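Long-range contacts in IAA acetyltransferase (Bacillus cereus ATCC 14579, PDB 1Y9K), which probably transfers an acetyl group from acetyl-coenzyme A to an amine, as N-acetyltransferases of the GNAT family do: residues 102-107 and 139-144; 21-26 and 64-69. All blocks are in the same frame, centred on the assembly; numbering follows the deposited sequence. Where two conformers were deposited one is given.

Overall arrangement
Both contacts reach the same mixed sheet, on the neighbouring and parallel strands 61-69 and 97-103. Their centres lie 14 Å apart, and their nearest atoms, about 7 Å apart, do not touch. Along the chain they come in series: interaction 2 (21-26 with 64-69) closes before interaction 1 (102-107 with 139-144) opens. Interaction 2 sets the end of helix 17-23 against strand 61-69, whereas interaction 1 ties the exit of strand 97-103 to the start of strand 141-152. In the GNAT fold, acetyl-coenzyme A usually inserts where this central parallel pair splays apart, so each contact involves one of the two strands that, in relatives, border the cofactor cleft.

Interaction 1: 102-107 and 139-144; sequences TGNSSV and NGIVCR
N104 reaches across to the backbone on both sides of C143 and grips it through its side-chain amide. Starting from CB, CG is turned between the backbone N and the carbonyl carbon (chi1 57°), which brings the amide up to the opposing chain, with CG 3.7 Å from V142 O. At one tip OD1 accepts R144 N at 2.8 Å; the donor lies in the carbonyl plane, on a lone pair, and the N-H...O angle is 160°. The same oxygen also takes a bond from D145 N, so two backbone amides hold it. At the other tip ND2 donates to V142 O at 3.0 Å, a less straight bond (150°) with the carbonyl oxygen somewhat out of the amide plane.

With one donor and one acceptor, the N104 amide pairs with the V142 carbonyl and the R144 amide as the backbone of a residue in a parallel neighbouring strand would, by bonding to the residues on both sides of C143. It does so where strand 97-103, antiparallel to 141-152, leaves the sheet: a type I turn from G103 to S106 leads into helix 107-115, the strand-to-helix passage that follows the fifth strand in the GNAT fold.

S105 packs beside this amide. Its OG lies against C143, 3.1 Å from CB, a tight approach, while its hydrogen bond goes to OE1 of E138. S106 OG bonds to the same carboxylate oxygen, so one acidic group holds both turn hydroxyls. C143 SG, anti to its backbone N, rests against CA of G103 at 3.6 Å, where the absence of a side chain lets the sulfur come close to the main chain. At the exposed I141, CG2 lies 3.7 Å from N104 ND2, and I141 CB is equally far from S105 CB.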
ATOM      1  N   THR A 102       1.061   2.515  -7.622  1.00 37.03           N
ATOM      2  CA  THR A 102      -0.386   2.497  -7.761  1.00 36.40           C
ATOM      3  C   THR A 102      -0.759   2.573  -9.244  1.00 36.00           C
ATOM      4  O   THR A 102       0.045   3.019 -10.056  1.00 35.69           O
ATOM      5  CB  THR A 102      -1.077   3.602  -6.936  1.00 36.47           C
ATOM      6  OG1 THR A 102      -2.418   3.199  -6.667  1.00 37.00           O
ATOM      7  CG2 THR A 102      -1.088   4.944  -7.668  1.00 36.17           C
ATOM      8  N   GLY A 103      -1.963   2.110  -9.581  1.00 35.49           N
ATOM      9  CA  GLY A 103      -2.457   2.135 -10.952  1.00 34.62           C
ATOM     10  C   GLY A 103      -2.645   3.537 -11.515  1.00 34.12           C
ATOM     11  O   GLY A 103      -2.872   4.494 -10.768  1.00 33.96           O
ATOM     12  N   ASN A 104      -2.559   3.650 -12.839  1.00 33.32           N
ATOM     13  CA  ASN A 104      -2.755   4.924 -13.526  1.00 33.20           C
ATOM     14  C   ASN A 104      -4.140   5.515 -13.260  1.00 33.41           C
ATOM     15  O   ASN A 104      -4.335   6.737 -13.247  1.00 33.18           O
ATOM     16  CB  ASN A 104      -2.502   4.769 -15.031  1.00 32.72           C
ATOM     17  CG  ASN A 104      -3.387   3.705 -15.683  1.00 31.84           C
ATOM     18  OD1 ASN A 104      -3.140   2.517 -15.539  1.00 31.65           O
ATOM     19  ND2 ASN A 104      -4.398   4.138 -16.429  1.00 28.76           N
ATOM     20  N   SER A 105      -5.093   4.617 -13.038  1.00 33.74           N
ATOM     21  CA  SER A 105      -6.465   4.966 -12.752  1.00 33.81           C
ATOM     22  C   SER A 105      -6.692   5.379 -11.293  1.00 34.20           C
ATOM     23  O   SER A 105      -7.731   5.947 -10.982  1.00 34.52           O
ATOM     24  CB  SER A 105      -7.374   3.788 -13.118  1.00 33.75           C
ATOM     25  OG  SER A 105      -7.056   2.647 -12.343  1.00 32.76           O
ATOM     26  N   SER A 106      -5.739   5.090 -10.401  1.00 34.71           N
ATOM     27  CA  SER A 106      -5.921   5.344  -8.965  1.00 34.97           C
ATOM     28  C   SER A 106      -5.581   6.779  -8.612  1.00 35.69           C
ATOM     29  O   SER A 106      -4.667   7.046  -7.818  1.00 36.02           O
ATOM     30  CB  SER A 106      -5.101   4.380  -8.112  1.00 34.59           C
ATOM     31  OG  SER A 106      -5.341   3.046  -8.494  1.00 34.12           O
ATOM     32  N   VAL A 107      -6.341   7.703  -9.188  1.00 36.51           N
ATOM     33  CA  VAL A 107      -6.011   9.127  -9.130  1.00 37.53           C
ATOM     34  C   VAL A 107      -6.113   9.726  -7.723  1.00 37.81           C
ATOM     35  O   VAL A 107      -5.316  10.596  -7.357  1.00 38.12           O
ATOM     36  CB  VAL A 107      -6.842   9.946 -10.148  1.00 37.52           C
ATOM     37  CG1 VAL A 107      -6.528  11.418 -10.016  1.00 38.17           C
ATOM     38  CG2 VAL A 107      -6.528   9.482 -11.571  1.00 37.42           C
ATOM     39  N   ASN A 139     -13.220   4.167 -11.940  1.00 49.73           N
ATOM     40  CA  ASN A 139     -13.800   5.470 -12.302  1.00 49.01           C
ATOM     41  C   ASN A 139     -13.725   5.726 -13.803  1.00 47.77           C
ATOM     42  O   ASN A 139     -13.348   6.815 -14.235  1.00 48.06           O
ATOM     43  CB  ASN A 139     -13.136   6.621 -11.521  1.00 49.49           C
ATOM     44  CG  ASN A 139     -12.928   6.289 -10.043  1.00 50.96           C
ATOM     45  OD1 ASN A 139     -11.799   6.324  -9.543  1.00 52.57           O
ATOM     46  ND2 ASN A 139     -14.013   5.950  -9.346  1.00 52.49           N
ATOM     47  N   GLY A 140     -14.068   4.705 -14.585  1.00 46.52           N
ATOM     48  CA  GLY A 140     -14.072   4.798 -16.046  1.00 44.63           C
ATOM     49  C   GLY A 140     -12.732   4.618 -16.735  1.00 43.60           C
ATOM     50  O   GLY A 140     -12.671   4.595 -17.968  1.00 43.70           O
ATOM     51  N   ILE A 141     -11.656   4.486 -15.954  1.00 42.40           N
ATOM     52  CA  ILE A 141     -10.297   4.345 -16.502  1.00 40.69           C
ATOM     53  C   ILE A 141      -9.783   2.916 -16.299  1.00 40.02           C
ATOM     54  O   ILE A 141      -9.862   2.368 -15.197  1.00 39.63           O
ATOM     55  CB  ILE A 141      -9.306   5.343 -15.832  1.00 41.05           C
ATOM     56  CG1 ILE A 141      -9.879   6.769 -15.814  1.00 40.32           C
ATOM     57  CG2 ILE A 141      -7.914   5.273 -16.478  1.00 39.94           C
ATOM     58  CD1 ILE A 141      -9.230   7.683 -14.771  1.00 40.15           C
ATOM     59  N   VAL A 142      -9.261   2.315 -17.366  1.00 39.22           N
ATOM     60  CA  VAL A 142      -8.594   1.012 -17.254  1.00 38.41           C
ATOM     61  C   VAL A 142      -7.283   1.154 -16.474  1.00 37.82           C
ATOM     62  O   VAL A 142      -6.420   1.963 -16.832  1.00 37.99           O
ATOM     63  CB  VAL A 142      -8.323   0.360 -18.633  1.00 38.36           C
ATOM     64  CG1 VAL A 142      -7.581  -0.961 -18.464  1.00 38.11           C
ATOM     65  CG2 VAL A 142      -9.630   0.137 -19.397  1.00 38.44           C
ATOM     66  N   CYS A 143      -7.180   0.386 -15.391  1.00 37.14           N
ATOM     67  CA  CYS A 143      -5.982   0.287 -14.580  1.00 35.96           C
ATOM     68  C   CYS A 143      -5.033  -0.635 -15.308  1.00 34.84           C
ATOM     69  O   CYS A 143      -5.135  -1.859 -15.213  1.00 35.20           O
ATOM     70  CB  CYS A 143      -6.334  -0.283 -13.217  1.00 36.13           C
ATOM     71  SG  CYS A 143      -4.998  -0.208 -12.050  1.00 38.40           S
ATOM     72  N   ARG A 144      -4.095  -0.023 -16.019  1.00 33.72           N
ATOM     73  CA  ARG A 144      -3.253  -0.706 -16.986  0.50 33.30           C
ATOM     74  C   ARG A 144      -1.783  -0.702 -16.556  1.00 32.93           C
ATOM     75  O   ARG A 144      -1.092  -1.706 -16.651  1.00 32.77           O
ATOM     76  CB  ARG A 144      -3.437   0.011 -18.327  0.50 33.41           C
ATOM     77  CG  ARG A 144      -2.612  -0.462 -19.505  0.50 33.49           C
ATOM     78  CD  ARG A 144      -2.911   0.441 -20.703  0.50 33.32           C
ATOM     79  NE  ARG A 144      -4.353   0.616 -20.877  0.50 33.38           N
ATOM     80  CZ  ARG A 144      -4.942   1.593 -21.570  0.50 33.10           C
ATOM     81  NH1 ARG A 144      -4.226   2.529 -22.191  0.50 31.57           N
ATOM     82  NH2 ARG A 144      -6.269   1.624 -21.636  0.50 32.29           N
TER

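Interaction 2: 21-26 and 64-69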
ATOM      1  N   LEU A  21      -6.993  -8.008  -0.106  1.00 38.13           N
ATOM      2  CA  LEU A  21      -7.600  -8.352  -1.389  1.00 38.28           C
ATOM      3  C   LEU A  21      -8.326  -7.165  -2.006  1.00 38.64           C
ATOM      4  O   LEU A  21      -8.592  -7.136  -3.199  1.00 38.59           O
ATOM      5  CB  LEU A  21      -8.544  -9.546  -1.231  1.00 38.14           C
ATOM      6  CG  LEU A  21      -7.877 -10.925  -1.273  1.00 37.85           C
ATOM      7  CD1 LEU A  21      -8.771 -12.004  -0.650  1.00 37.31           C
ATOM      8  CD2 LEU A  21      -7.511 -11.285  -2.704  1.00 36.62           C
ATOM      9  N   LEU A  22      -8.618  -6.175  -1.177  1.00 39.42           N
ATOM     10  CA  LEU A  22      -9.231  -4.941  -1.623  1.00 40.27           C
ATOM     11  C   LEU A  22      -8.257  -4.151  -2.496  1.00 40.77           C
ATOM     12  O   LEU A  22      -8.650  -3.570  -3.513  1.00 41.40           O
ATOM     13  CB  LEU A  22      -9.672  -4.132  -0.405  1.00 39.99           C
ATOM     14  CG  LEU A  22     -10.622  -2.947  -0.532  1.00 40.72           C
ATOM     15  CD1 LEU A  22     -11.853  -3.267  -1.374  1.00 40.36           C
ATOM     16  CD2 LEU A  22     -11.018  -2.523   0.872  1.00 40.45           C
ATOM     17  N   ALA A  23      -6.981  -4.162  -2.110  1.00 41.05           N
ATOM     18  CA  ALA A  23      -5.943  -3.442  -2.840  1.00 41.03           C
ATOM     19  C   ALA A  23      -5.266  -4.324  -3.885  1.00 40.86           C
ATOM     20  O   ALA A  23      -4.761  -3.819  -4.888  1.00 40.64           O
ATOM     21  CB  ALA A  23      -4.914  -2.875  -1.873  1.00 40.95           C
ATOM     22  N   ASP A  24      -5.260  -5.638  -3.646  1.00 40.67           N
ATOM     23  CA  ASP A  24      -4.568  -6.586  -4.522  1.00 40.74           C
ATOM     24  C   ASP A  24      -5.414  -7.842  -4.742  1.00 41.27           C
ATOM     25  O   ASP A  24      -5.452  -8.724  -3.882  1.00 41.16           O
ATOM     26  CB  ASP A  24      -3.196  -6.924  -3.938  1.00 40.49           C
ATOM     27  CG  ASP A  24      -2.342  -7.764  -4.858  1.00 39.47           C
ATOM     28  OD1 ASP A  24      -2.832  -8.275  -5.876  1.00 40.05           O
ATOM     29  OD2 ASP A  24      -1.155  -7.925  -4.551  1.00 39.58           O
ATOM     30  N   PRO A  25      -6.095  -7.922  -5.904  1.00 42.00           N
ATOM     31  CA  PRO A  25      -7.093  -8.960  -6.219  1.00 42.66           C
ATOM     32  C   PRO A  25      -6.605 -10.407  -6.198  1.00 42.99           C
ATOM     33  O   PRO A  25      -7.424 -11.313  -6.193  1.00 43.67           O
ATOM     34  CB  PRO A  25      -7.553  -8.588  -7.640  1.00 42.64           C
ATOM     35  CG  PRO A  25      -7.225  -7.148  -7.780  1.00 42.17           C
ATOM     36  CD  PRO A  25      -5.961  -6.957  -7.012  1.00 41.89           C
ATOM     37  N   SER A  26      -5.300 -10.632  -6.181  1.00 43.55           N
ATOM     38  CA  SER A  26      -4.779 -11.996  -6.238  1.00 43.96           C
ATOM     39  C   SER A  26      -4.174 -12.456  -4.902  1.00 44.65           C
ATOM     40  O   SER A  26      -3.335 -11.769  -4.308  1.00 44.50           O
ATOM     41  CB  SER A  26      -3.778 -12.135  -7.390  1.00 43.51           C
ATOM     42  OG  SER A  26      -2.768 -13.088  -7.099  1.00 43.22           O
ATOM     43  N   ILE A  64       5.955   0.079   0.056  1.00 32.75           N
ATOM     44  CA  ILE A  64       4.590  -0.262   0.455  1.00 32.21           C
ATOM     45  C   ILE A  64       3.941  -1.123  -0.632  1.00 32.07           C
ATOM     46  O   ILE A  64       3.523  -0.615  -1.676  1.00 31.57           O
ATOM     47  CB  ILE A  64       3.742   0.987   0.750  1.00 31.90           C
ATOM     48  CG1 ILE A  64       4.437   1.845   1.821  1.00 31.71           C
ATOM     49  CG2 ILE A  64       2.366   0.566   1.228  1.00 31.76           C
ATOM     50  CD1 ILE A  64       3.954   3.288   1.916  1.00 29.23           C
HETATM   51  N   MSE A  65       3.895  -2.432  -0.389  1.00 32.22           N
HETATM   52  CA  MSE A  65       3.450  -3.404  -1.401  1.00 32.38           C
HETATM   53  C   MSE A  65       1.944  -3.488  -1.489  1.00 32.84           C
HETATM   54  O   MSE A  65       1.383  -3.939  -2.495  1.00 33.29           O
HETATM   55  CB  MSE A  65       4.007  -4.798  -1.104  1.00 32.27           C
HETATM   56  CG  MSE A  65       5.533  -4.922  -1.206  1.00 31.30           C
HETATM   57 SE   MSE A  65       6.245  -4.325  -2.755  1.00 25.84          SE
HETATM   58  CE  MSE A  65       5.438  -5.369  -3.952  1.00 29.19           C
ATOM     59  N   ASN A  66       1.295  -3.073  -0.414  1.00 33.33           N
ATOM     60  CA  ASN A  66      -0.148  -3.121  -0.295  1.00 33.88           C
ATOM     61  C   ASN A  66      -0.524  -2.167   0.810  1.00 34.15           C
ATOM     62  O   ASN A  66       0.115  -2.142   1.861  1.00 34.62           O
ATOM     63  CB  ASN A  66      -0.618  -4.546   0.041  1.00 33.87           C
ATOM     64  CG  ASN A  66      -2.117  -4.738  -0.140  1.00 34.21           C
ATOM     65  OD1 ASN A  66      -2.923  -3.963   0.379  1.00 36.36           O
ATOM     66  ND2 ASN A  66      -2.497  -5.793  -0.848  1.00 32.76           N
ATOM     67  N   ILE A  67      -1.525  -1.343   0.541  1.00 34.58           N
ATOM     68  CA  ILE A  67      -2.131  -0.483   1.549  1.00 35.06           C
ATOM     69  C   ILE A  67      -3.640  -0.461   1.271  1.00 35.94           C
ATOM     70  O   ILE A  67      -4.060  -0.298   0.129  1.00 36.01           O
ATOM     71  CB  ILE A  67      -1.477   0.930   1.599  1.00 34.55           C
ATOM     72  CG1 ILE A  67      -2.144   1.810   2.657  1.00 33.41           C
ATOM     73  CG2 ILE A  67      -1.461   1.598   0.217  1.00 34.22           C
ATOM     74  CD1 ILE A  67      -1.251   2.928   3.164  1.00 32.99           C
ATOM     75  N   ALA A  68      -4.446  -0.677   2.309  1.00 36.79           N
ATOM     76  CA  ALA A  68      -5.891  -0.819   2.136  1.00 37.67           C
ATOM     77  C   ALA A  68      -6.630  -0.312   3.348  1.00 38.21           C
ATOM     78  O   ALA A  68      -6.177  -0.499   4.478  1.00 38.60           O
ATOM     79  CB  ALA A  68      -6.278  -2.289   1.856  1.00 37.41           C
ATOM     80  N   VAL A  69      -7.766   0.329   3.083  1.00 38.80           N
ATOM     81  CA  VAL A  69      -8.683   0.830   4.092  1.00 39.33           C
ATOM     82  C   VAL A  69     -10.060   0.241   3.763  1.00 40.25           C
ATOM     83  O   VAL A  69     -10.403   0.084   2.586  1.00 40.29           O
ATOM     84  CB  VAL A  69      -8.719   2.386   4.093  1.00 39.26           C
ATOM     85  CG1 VAL A  69      -9.804   2.928   5.033  1.00 39.16           C
ATOM     86  CG2 VAL A  69      -7.345   2.960   4.482  1.00 38.80           C
TER
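A23 sets its methyl group over the strand face formed by N66, I67 and A68. A23 CB lies 3.2 Å from N66 OD1. The same A23 CB is 3.4 Å from I67 O and 4.0 Å from A68 CB, so one small group covers two oxygens and a methyl. N66 and A68 both point at the helix end, whereas I67 between them faces the other way, towards helix 78-92.

N66 stretches out with CG anti to the backbone N (chi1 -166°), carrying ND2 to 3.4 Å from D24 CB. Its bonds are made beyond this contact: ND2 donates to L20 O, which fixes which end of the amide is nitrogen, and is also bonded to Y33 OH. That hydroxyl meets D24 OD2 as well, while D24 OD1 is bonded to the hydroxyl of Y132.

Further along the strand, L22 CD2 presses on V69 O at 3.2 Å, an oxygen that accepts a bond from Q74 NE2. Q74 occupies the first position of the Q/RxxGxG/A motif, whose loop binds the cofactor pyrophosphate in GNAT relatives. M65 and N66 both bond to V53 of strand 48-56, consistent with the beta bulge commonly found in the fourth GNAT strand.

No hydrogen bond crosses between 21-26 and 64-69; the contact is van der Waals in kind, much of it methyl carbon against oxygen. N66 OD1, covered by the A23 methyl and without a polar partner in the model, probably carries a desolvation cost. The polar anchoring is indirect: ND2 is held by L20 O, next to segment 21-26, and Y33 OH is shared between N66 and D24.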